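Local coordinates for protein beta-glucoside phosphorylase BglX (Unidentified, PDB 5VQE) that probably catalyses phosphorolysis of beta-glucosides as a family 3 glycoside phosphorylase, and binds a 2-fluoro-glucose ligand in its sugar pocket, at residues L405-V416 and E441-V451; A384-I392 and E534-E542. All coordinates share one frame; numbering follows the deposited sequence.

Contact 1 (L405-V416 and E441-V451); sequences LSPQKTKRIILV and EGFIVHWFEEV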
loop_
_atom_site.group_PDB
_atom_site.type_symbol
_atom_site.label_atom_id
_atom_site.label_comp_id
_atom_site.label_asym_id
_atom_site.label_seq_id
_atom_site.Cartn_x
_atom_site.Cartn_y
_atom_site.Cartn_z
ATOM N N LEU A 405 31.880 -8.071 -8.543
ATOM C CA LEU A 405 32.415 -7.099 -9.485
ATOM C C LEU A 405 33.744 -6.543 -8.986
ATOM O O LEU A 405 33.985 -6.431 -7.777
ATOM C CB LEU A 405 31.424 -5.960 -9.698
ATOM C CG LEU A 405 30.049 -6.369 -10.223
ATOM C CD1 LEU A 405 29.173 -5.140 -10.364
ATOM C CD2 LEU A 405 30.169 -7.092 -11.561
ATOM N N SER A 406 34.611 -6.195 -9.941
ATOM C CA SER A 406 35.904 -5.620 -9.659
ATOM C C SER A 406 36.337 -4.734 -10.818
ATOM O O SER A 406 36.243 -5.171 -11.977
ATOM C CB SER A 406 36.958 -6.700 -9.433
ATOM O OG SER A 406 38.252 -6.133 -9.477
ATOM N N PRO A 407 36.824 -3.516 -10.555
ATOM C CA PRO A 407 37.389 -2.711 -11.651
ATOM C C PRO A 407 38.489 -3.428 -12.414
ATOM O O PRO A 407 38.739 -3.097 -13.581
ATOM C CB PRO A 407 37.927 -1.467 -10.934
ATOM C CG PRO A 407 37.160 -1.383 -9.671
ATOM C CD PRO A 407 36.850 -2.788 -9.273
ATOM N N GLN A 408 39.152 -4.409 -11.803
ATOM C CA GLN A 408 40.201 -5.146 -12.494
ATOM C C GLN A 408 39.646 -6.270 -13.357
ATOM O O GLN A 408 40.410 -6.890 -14.105
ATOM C CB GLN A 408 41.202 -5.698 -11.480
ATOM C CG GLN A 408 42.098 -4.623 -10.871
ATOM C CD GLN A 408 41.376 -3.731 -9.871
ATOM O OE1 GLN A 408 40.546 -4.199 -9.090
ATOM N NE2 GLN A 408 41.690 -2.436 -9.893
ATOM N N LYS A 409 38.346 -6.544 -13.271
ATOM C CA LYS A 409 37.671 -7.418 -14.218
ATOM C C LYS A 409 36.848 -6.654 -15.250
ATOM O O LYS A 409 36.790 -7.076 -16.408
ATOM C CB LYS A 409 36.762 -8.405 -13.478
ATOM C CG LYS A 409 37.502 -9.478 -12.703
ATOM C CD LYS A 409 36.546 -10.578 -12.239
ATOM C CE LYS A 409 35.617 -10.098 -11.127
ATOM N NZ LYS A 409 34.655 -11.174 -10.724
ATOM N N THR A 410 36.201 -5.546 -14.860
ATOM C CA THR A 410 35.346 -4.775 -15.772
ATOM C C THR A 410 35.459 -3.290 -15.401
ATOM O O THR A 410 34.668 -2.767 -14.612
ATOM C CB THR A 410 33.897 -5.254 -15.717
ATOM O OG1 THR A 410 33.386 -5.122 -14.384
ATOM C CG2 THR A 410 33.775 -6.713 -16.160
ATOM N N LYS A 411 36.425 -2.603 -16.017
ATOM C CA LYS A 411 36.684 -1.211 -15.650
ATOM C C LYS A 411 35.571 -0.286 -16.132
ATOM O O LYS A 411 35.101 0.577 -15.380
ATOM C CB LYS A 411 38.036 -0.761 -16.211
ATOM C CG LYS A 411 38.403 0.692 -15.920
ATOM C CD LYS A 411 38.631 0.972 -14.430
ATOM C CE LYS A 411 39.694 0.063 -13.835
ATOM N NZ LYS A 411 40.880 -0.116 -14.735
ATOM N N ARG A 412 35.147 -0.426 -17.388
ATOM C CA ARG A 412 34.240 0.533 -18.007
ATOM C C ARG A 412 32.813 -0.010 -17.991
ATOM O O ARG A 412 32.545 -1.093 -18.520
ATOM C CB ARG A 412 34.693 0.856 -19.428
ATOM C CG ARG A 412 36.072 1.506 -19.483
ATOM C CD ARG A 412 36.428 1.948 -20.896
ATOM N NE ARG A 412 35.526 2.994 -21.366
ATOM C CZ ARG A 412 35.702 4.296 -21.163
ATOM N NH1 ARG A 412 36.763 4.741 -20.498
ATOM N NH2 ARG A 412 34.805 5.155 -21.625
ATOM N N ILE A 413 31.906 0.751 -17.389
ATOM C CA ILE A 413 30.524 0.337 -17.187
ATOM C C ILE A 413 29.613 1.348 -17.870
ATOM O O ILE A 413 29.811 2.561 -17.744
ATOM C CB ILE A 413 30.177 0.226 -15.686
ATOM C CG1 ILE A 413 30.937 -0.937 -15.049
ATOM C CG2 ILE A 413 28.666 0.053 -15.490
ATOM C CD1 ILE A 413 30.778 -1.017 -13.543
ATOM N N ILE A 414 28.614 0.845 -18.584
ATOM C CA ILE A 414 27.513 1.665 -19.072
ATOM C C ILE A 414 26.318 1.377 -18.183
ATOM O O ILE A 414 25.891 0.222 -18.063
ATOM C CB ILE A 414 27.187 1.381 -20.547
ATOM C CG1 ILE A 414 28.307 1.897 -21.455
ATOM C CG2 ILE A 414 25.876 2.053 -20.934
ATOM C CD1 ILE A 414 28.115 1.533 -22.943
ATOM N N LEU A 415 25.775 2.424 -17.568
ATOM C CA LEU A 415 24.653 2.305 -16.647
ATOM C C LEU A 415 23.388 2.731 -17.376
ATOM O O LEU A 415 23.322 3.841 -17.913
ATOM C CB LEU A 415 24.868 3.164 -15.401
ATOM C CG LEU A 415 23.809 3.093 -14.293
ATOM C CD1 LEU A 415 23.641 1.671 -13.793
ATOM C CD2 LEU A 415 24.189 4.023 -13.140
ATOM N N VAL A 416 22.397 1.846 -17.395
ATOM C CA VAL A 416 21.181 2.025 -18.180
ATOM C C VAL A 416 20.032 2.123 -17.195
ATOM O O VAL A 416 19.675 1.134 -16.541
ATOM C CB VAL A 416 20.955 0.879 -19.172
ATOM C CG1 VAL A 416 19.744 1.167 -20.040
ATOM C CG2 VAL A 416 22.183 0.664 -20.022
ATOM N N GLU A 441 34.189 2.994 -5.994
ATOM C CA GLU A 441 34.877 1.706 -5.986
ATOM C C GLU A 441 36.020 1.628 -6.992
ATOM O O GLU A 441 36.826 0.695 -6.908
ATOM C CB GLU A 441 33.890 0.570 -6.282
ATOM C CG GLU A 441 32.771 0.401 -5.264
ATOM C CD GLU A 441 33.267 -0.008 -3.885
ATOM O OE1 GLU A 441 34.232 -0.802 -3.795
ATOM O OE2 GLU A 441 32.681 0.470 -2.893
ATOM N N GLY A 442 36.095 2.554 -7.949
ATOM C CA GLY A 442 37.113 2.523 -8.984
ATOM C C GLY A 442 36.599 2.222 -10.377
ATOM O O GLY A 442 37.408 2.119 -11.306
ATOM N N PHE A 443 35.293 2.068 -10.564
ATOM C CA PHE A 443 34.761 1.873 -11.905
ATOM C C PHE A 443 34.633 3.205 -12.637
ATOM O O PHE A 443 34.391 4.256 -12.033
ATOM C CB PHE A 443 33.388 1.194 -11.856
ATOM C CG PHE A 443 33.417 -0.209 -11.317
ATOM C CD1 PHE A 443 33.879 -1.255 -12.095
ATOM C CD2 PHE A 443 32.968 -0.484 -10.037
ATOM C CE1 PHE A 443 33.898 -2.545 -11.601
ATOM C CE2 PHE A 443 32.988 -1.776 -9.543
ATOM C CZ PHE A 443 33.447 -2.800 -10.323
ATOM N N ILE A 444 34.800 3.150 -13.956
ATOM C CA ILE A 444 34.411 4.247 -14.831
ATOM C C ILE A 444 33.003 3.953 -15.323
ATOM O O ILE A 444 32.741 2.873 -15.862
ATOM C CB ILE A 444 35.400 4.404 -15.997
ATOM C CG1 ILE A 444 36.755 4.870 -15.459
ATOM C CG2 ILE A 444 34.859 5.378 -17.032
ATOM C CD1 ILE A 444 37.853 4.882 -16.484
ATOM N N VAL A 445 32.089 4.896 -15.109
ATOM C CA VAL A 445 30.666 4.665 -15.337
ATOM C C VAL A 445 30.093 5.824 -16.133
ATOM O O VAL A 445 30.119 6.971 -15.668
ATOM C CB VAL A 445 29.892 4.499 -14.020
ATOM C CG1 VAL A 445 28.447 4.051 -14.305
ATOM C CG2 VAL A 445 30.583 3.497 -13.119
ATOM N N HIS A 446 29.557 5.525 -17.318
ATOM C CA HIS A 446 28.805 6.484 -18.108
ATOM C C HIS A 446 27.353 6.040 -18.211
ATOM O O HIS A 446 27.051 4.843 -18.204
ATOM C CB HIS A 446 29.365 6.629 -19.528
ATOM C CG HIS A 446 30.721 7.252 -19.593
ATOM N ND1 HIS A 446 31.880 6.531 -19.406
ATOM C CD2 HIS A 446 31.105 8.527 -19.832
ATOM C CE1 HIS A 446 32.921 7.338 -19.527
ATOM N NE2 HIS A 446 32.476 8.554 -19.785
ATOM N N TRP A 447 26.457 7.015 -18.301
ATOM C CA TRP A 447 25.069 6.717 -18.616
ATOM C C TRP A 447 24.951 6.268 -20.071
ATOM O O TRP A 447 25.725 6.688 -20.934
ATOM C CB TRP A 447 24.181 7.941 -18.417
ATOM C CG TRP A 447 24.125 8.556 -17.036
ATOM C CD1 TRP A 447 24.651 9.760 -16.662
ATOM C CD2 TRP A 447 23.455 8.036 -15.879
ATOM N NE1 TRP A 447 24.367 10.012 -15.340
ATOM C CE2 TRP A 447 23.634 8.970 -14.838
ATOM C CE3 TRP A 447 22.737 6.868 -15.618
ATOM C CZ2 TRP A 447 23.123 8.771 -13.560
ATOM C CZ3 TRP A 447 22.228 6.673 -14.345
ATOM C CH2 TRP A 447 22.425 7.618 -13.334
ATOM N N PHE A 448 23.943 5.434 -20.340
ATOM C CA PHE A 448 23.671 4.994 -21.707
ATOM C C PHE A 448 23.593 6.168 -22.667
ATOM O O PHE A 448 24.055 6.084 -23.811
ATOM C CB PHE A 448 22.357 4.221 -21.746
ATOM C CG PHE A 448 22.016 3.659 -23.100
ATOM C CD1 PHE A 448 21.111 4.304 -23.928
ATOM C CD2 PHE A 448 22.599 2.487 -23.542
ATOM C CE1 PHE A 448 20.792 3.785 -25.176
ATOM C CE2 PHE A 448 22.293 1.968 -24.785
ATOM C CZ PHE A 448 21.384 2.618 -25.602
ATOM N N GLU A 449 22.983 7.264 -22.222
ATOM C CA GLU A 449 22.738 8.407 -23.081
ATOM C C GLU A 449 24.019 9.141 -23.464
ATOM O O GLU A 449 24.001 9.916 -24.425
ATOM C CB GLU A 449 21.762 9.361 -22.381
ATOM C CG GLU A 449 20.321 8.812 -22.224
ATOM C CD GLU A 449 20.190 7.657 -21.222
ATOM O OE1 GLU A 449 20.935 7.619 -20.216
ATOM O OE2 GLU A 449 19.328 6.778 -21.449
ATOM N N GLU A 450 25.131 8.888 -22.768
ATOM C CA GLU A 450 26.362 9.646 -22.952
ATOM C C GLU A 450 27.312 9.052 -23.977
ATOM O O GLU A 450 28.280 9.722 -24.349
ATOM C CB GLU A 450 27.129 9.749 -21.629
ATOM C CG GLU A 450 26.424 10.491 -20.536
ATOM C CD GLU A 450 27.298 10.646 -19.306
ATOM O OE1 GLU A 450 27.761 9.620 -18.754
ATOM O OE2 GLU A 450 27.530 11.803 -18.900
ATOM N N VAL A 451 27.109 7.810 -24.402
ATOM C CA VAL A 451 28.123 7.124 -25.202
ATOM C C VAL A 451 27.476 6.605 -26.474
ATOM O O VAL A 451 26.242 6.492 -26.563
ATOM C CB VAL A 451 28.792 5.975 -24.413
ATOM C CG1 VAL A 451 29.579 6.537 -23.241
ATOM C CG2 VAL A 451 27.753 4.970 -23.951
HETATM O O HOH W 1 32.110 3.757 -19.024
HETATM O O HOH W 2 20.456 5.425 -18.606
#
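F443 sets CG opposite its carbonyl carbon (chi1 -65°) and turns its ring (chi2 -76°), which lays it flat between P407 and I413. P407 CG lies 3.9 Å from the F443 ring centroid, 8° off the ring normal, in a CH-pi contact over one face, while I413 CD1 covers the opposite face. At the ring edge, near its plane, T410 O, a buried carbonyl with no hydrogen-bond partner, lies 3.0 Å from F443 CD1. With an alanine here, P407 and I413 would probably lose the slab that separates them, leaving a gap at the entry to the strand pair. Beyond it, 412-416 and 444-447 run as parallel strands, joined by five backbone hydrogen bonds, from I444 N to K411 O through F448 N to L415 O, with donors alternating between the two segments. L415 and W447 point the same way, L415 CD2 lying 3.5 Å from W447 CZ3. On the other face of the sheet, I414 CD1 and V451 CG2 meet tip to tip at 3.6 Å, and a water joins I413 O to H446 ND1. The pair forms the two strands of a beta-alpha-beta unit whose connecting helix, 429-441, packs F434 on L415 and L438 on F443 and V445. Strand 444-447 is one of the two edge strands of the mixed sheet, whereas strand 412-419 has 469-475 along its other edge.

Contact 2 (A384-I392 and E534-E542); sequences ALEIADESI and EATVRMMIE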
loop_
_atom_site.group_PDB
_atom_site.type_symbol
_atom_site.label_atom_id
_atom_site.label_comp_id
_atom_site.label_asym_id
_atom_site.label_seq_id
_atom_site.Cartn_x
_atom_site.Cartn_y
_atom_site.Cartn_z
ATOM N N ALA A 384 16.005 -0.015 8.343
ATOM C CA ALA A 384 15.961 -0.002 6.884
ATOM C C ALA A 384 17.213 -0.632 6.290
ATOM O O ALA A 384 17.143 -1.340 5.276
ATOM C CB ALA A 384 15.792 1.428 6.375
ATOM N N LEU A 385 18.372 -0.379 6.903
ATOM C CA LEU A 385 19.608 -0.967 6.403
ATOM C C LEU A 385 19.630 -2.476 6.617
ATOM O O LEU A 385 20.052 -3.223 5.728
ATOM C CB LEU A 385 20.811 -0.311 7.081
ATOM C CG LEU A 385 22.077 -0.241 6.226
ATOM C CD1 LEU A 385 21.870 0.695 5.042
ATOM C CD2 LEU A 385 23.266 0.222 7.057
ATOM N N GLU A 386 19.184 -2.942 7.789
ATOM C CA GLU A 386 19.128 -4.378 8.049
ATOM C C GLU A 386 18.212 -5.084 7.057
ATOM O O GLU A 386 18.543 -6.162 6.549
ATOM C CB GLU A 386 18.650 -4.627 9.478
ATOM C CG GLU A 386 19.573 -4.073 10.543
ATOM C CD GLU A 386 19.011 -4.241 11.940
ATOM O OE1 GLU A 386 17.846 -4.683 12.077
ATOM O OE2 GLU A 386 19.737 -3.924 12.900
ATOM N N ILE A 387 17.044 -4.500 6.786
ATOM C CA ILE A 387 16.100 -5.136 5.877
ATOM C C ILE A 387 16.679 -5.192 4.470
ATOM O O ILE A 387 16.565 -6.212 3.782
ATOM C CB ILE A 387 14.743 -4.410 5.943
ATOM C CG1 ILE A 387 14.120 -4.649 7.328
ATOM C CG2 ILE A 387 13.791 -4.912 4.873
ATOM C CD1 ILE A 387 12.972 -3.738 7.664
ATOM N N ALA A 388 17.340 -4.122 4.026
ATOM C CA ALA A 388 17.995 -4.179 2.724
ATOM C C ALA A 388 19.066 -5.267 2.704
ATOM O O ALA A 388 19.156 -6.050 1.754
ATOM C CB ALA A 388 18.587 -2.814 2.373
ATOM N N ASP A 389 19.869 -5.352 3.764
ATOM C CA ASP A 389 20.882 -6.396 3.840
ATOM C C ASP A 389 20.253 -7.779 3.716
ATOM O O ASP A 389 20.797 -8.658 3.037
ATOM C CB ASP A 389 21.656 -6.271 5.154
ATOM C CG ASP A 389 22.748 -7.321 5.300
ATOM O OD1 ASP A 389 23.099 -7.989 4.302
ATOM O OD2 ASP A 389 23.242 -7.498 6.433
ATOM N N GLU A 390 19.098 -7.990 4.345
ATOM C CA GLU A 390 18.488 -9.312 4.356
ATOM C C GLU A 390 17.612 -9.586 3.143
ATOM O O GLU A 390 17.314 -10.754 2.874
ATOM C CB GLU A 390 17.636 -9.504 5.616
ATOM C CG GLU A 390 18.390 -9.384 6.943
ATOM C CD GLU A 390 19.360 -10.540 7.214
ATOM O OE1 GLU A 390 19.197 -11.639 6.627
ATOM O OE2 GLU A 390 20.301 -10.347 8.023
ATOM N N SER A 391 17.200 -8.553 2.407
ATOM C CA SER A 391 16.168 -8.718 1.387
ATOM C C SER A 391 16.725 -8.988 -0.008
ATOM O O SER A 391 16.137 -9.771 -0.766
ATOM C CB SER A 391 15.271 -7.477 1.342
ATOM O OG SER A 391 15.960 -6.359 0.816
ATOM N N ILE A 392 17.841 -8.355 -0.377
ATOM C CA ILE A 392 18.266 -8.370 -1.771
ATOM C C ILE A 392 18.523 -9.803 -2.207
ATOM O O ILE A 392 19.187 -10.577 -1.505
ATOM C CB ILE A 392 19.491 -7.464 -1.963
ATOM C CG1 ILE A 392 19.115 -6.029 -1.599
ATOM C CG2 ILE A 392 19.994 -7.536 -3.417
ATOM C CD1 ILE A 392 20.252 -5.029 -1.700
ATOM N N GLU A 534 17.822 4.799 -0.648
ATOM C CA GLU A 534 19.252 4.892 -0.381
ATOM C C GLU A 534 19.772 3.639 0.315
ATOM O O GLU A 534 20.835 3.120 -0.040
ATOM C CB GLU A 534 19.542 6.138 0.457
ATOM C CG GLU A 534 20.917 6.139 1.117
ATOM C CD GLU A 534 21.300 7.505 1.658
ATOM O OE1 GLU A 534 20.461 8.429 1.587
ATOM O OE2 GLU A 534 22.438 7.652 2.150
ATOM N N ALA A 535 19.041 3.140 1.313
ATOM C CA ALA A 535 19.511 1.978 2.058
ATOM C C ALA A 535 19.723 0.783 1.141
ATOM O O ALA A 535 20.732 0.077 1.250
ATOM C CB ALA A 535 18.522 1.633 3.167
ATOM N N THR A 536 18.785 0.540 0.221
ATOM C CA THR A 536 18.905 -0.617 -0.654
ATOM C C THR A 536 20.012 -0.424 -1.674
ATOM O O THR A 536 20.678 -1.395 -2.051
ATOM C CB THR A 536 17.571 -0.881 -1.348
ATOM O OG1 THR A 536 16.543 -0.975 -0.356
ATOM C CG2 THR A 536 17.616 -2.172 -2.158
ATOM N N VAL A 537 20.224 0.812 -2.125
ATOM C CA VAL A 537 21.297 1.090 -3.078
ATOM C C VAL A 537 22.654 0.833 -2.435
ATOM O O VAL A 537 23.534 0.204 -3.031
ATOM C CB VAL A 537 21.185 2.532 -3.603
ATOM C CG1 VAL A 537 22.476 2.969 -4.309
ATOM C CG2 VAL A 537 19.993 2.675 -4.561
ATOM N N ARG A 538 22.848 1.321 -1.209
ATOM C CA ARG A 538 24.129 1.119 -0.536
ATOM C C ARG A 538 24.389 -0.359 -0.280
ATOM O O ARG A 538 25.520 -0.830 -0.432
ATOM C CB ARG A 538 24.180 1.912 0.774
ATOM C CG ARG A 538 24.134 3.408 0.570
ATOM C CD ARG A 538 24.375 4.187 1.852
ATOM N NE ARG A 538 24.356 5.628 1.596
ATOM C CZ ARG A 538 25.403 6.341 1.179
ATOM N NH1 ARG A 538 26.579 5.765 0.974
ATOM N NH2 ARG A 538 25.272 7.643 0.961
ATOM N N MET A 539 23.361 -1.115 0.102
ATOM C CA MET A 539 23.572 -2.538 0.354
ATOM C C MET A 539 23.774 -3.311 -0.945
ATOM O O MET A 539 24.498 -4.313 -0.964
ATOM C CB MET A 539 22.404 -3.117 1.155
ATOM C CG MET A 539 22.378 -2.700 2.616
ATOM S SD MET A 539 23.965 -2.983 3.456
ATOM C CE MET A 539 24.225 -4.702 3.125
ATOM N N MET A 540 23.155 -2.867 -2.036
ATOM C CA MET A 540 23.437 -3.473 -3.332
ATOM C C MET A 540 24.920 -3.367 -3.662
ATOM O O MET A 540 25.546 -4.339 -4.095
ATOM C CB MET A 540 22.598 -2.790 -4.412
ATOM C CG MET A 540 22.802 -3.352 -5.810
ATOM S SD MET A 540 22.215 -5.042 -5.987
ATOM C CE MET A 540 20.453 -4.755 -6.068
ATOM N N ILE A 541 25.494 -2.176 -3.480
ATOM C CA ILE A 541 26.919 -1.975 -3.721
ATOM C C ILE A 541 27.737 -2.958 -2.898
ATOM O O ILE A 541 28.633 -3.629 -3.419
ATOM C CB ILE A 541 27.307 -0.516 -3.416
ATOM C CG1 ILE A 541 26.836 0.406 -4.543
ATOM C CG2 ILE A 541 28.818 -0.372 -3.183
ATOM C CD1 ILE A 541 27.572 0.218 -5.877
ATOM N N GLU A 542 27.442 -3.061 -1.596
ATOM C CA GLU A 542 28.212 -3.967 -0.753
ATOM C C GLU A 542 28.163 -5.388 -1.292
ATOM O O GLU A 542 29.171 -6.102 -1.277
ATOM C CB GLU A 542 27.700 -3.915 0.688
ATOM C CG GLU A 542 27.840 -2.554 1.337
ATOM C CD GLU A 542 29.279 -2.073 1.354
ATOM O OE1 GLU A 542 30.143 -2.849 1.803
ATOM O OE2 GLU A 542 29.551 -0.939 0.898
HETATM O O HOH W 3 15.403 -3.146 1.350
#
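A535 opens the interface from the N-terminal end of its helix, its CB packing 4.0 Å from L385 CD1 and facing the start of segment 384-392, where A384 also lies. One residue on, the CA atoms come nearest, with 5.0 Å between A388 CA and T536 CA; A388 CB rests 3.8 Å from T536 CA, a closeness consistent with the small alanine side chain. The T536 hydroxyl bonds to N533 and accepts from a water that makes a further, weak link to S391 OG, while its methyl CG2 faces I392 CD1. M539 is the long wedge of the contact. Its CG, anti to the carbonyl carbon, lies against A388 CB; the bends at chi2 and chi3 (-51° and -55°) then curl M539 CE back to 3.6 Å from D389 CB. The carboxylate of D389 meanwhile pairs through OD1 with K543 and K551. M540 then meets the end of the partner segment, with I392 CG2 3.9 Å from M540 CE and I392 CD1 3.6 Å from M540 N. The segments 384-391 and 534-542 cross at -47°, their axes 8.5 Å apart at closest approach, a spacing in keeping with the alanines between them. The packing thus joins helix 378-391, which leads into edge strand 393-397, to helix 534-544. I392 and M540 both continue onto I527 of strand 525-528, and V537 and I541 pack on F434 of helix 429-441.

Overall arrangement
The two contacts show a local and a long-range way of joining elements around the mixed sheet: a beta-alpha-beta pair and a packing of helices distant in sequence. Contact 1 lies nested within the loop closed by contact 2; their centres are about 21 Å apart. Helix 429-441 ties them together, connecting the strands of contact 1 and packing against the 534-542 helix of contact 2. E441 OE2 is salt-bridged to R547, and its approach to I541 CG2, 4.0 Å, is plain packing. Contact 2 is centred about 21 Å and contact 1 about 35 Å from the centre of the chain. Neither contributes to the fluoroglucose pocket, whose residues, such as D288 and H194, belong to the TIM-barrel region.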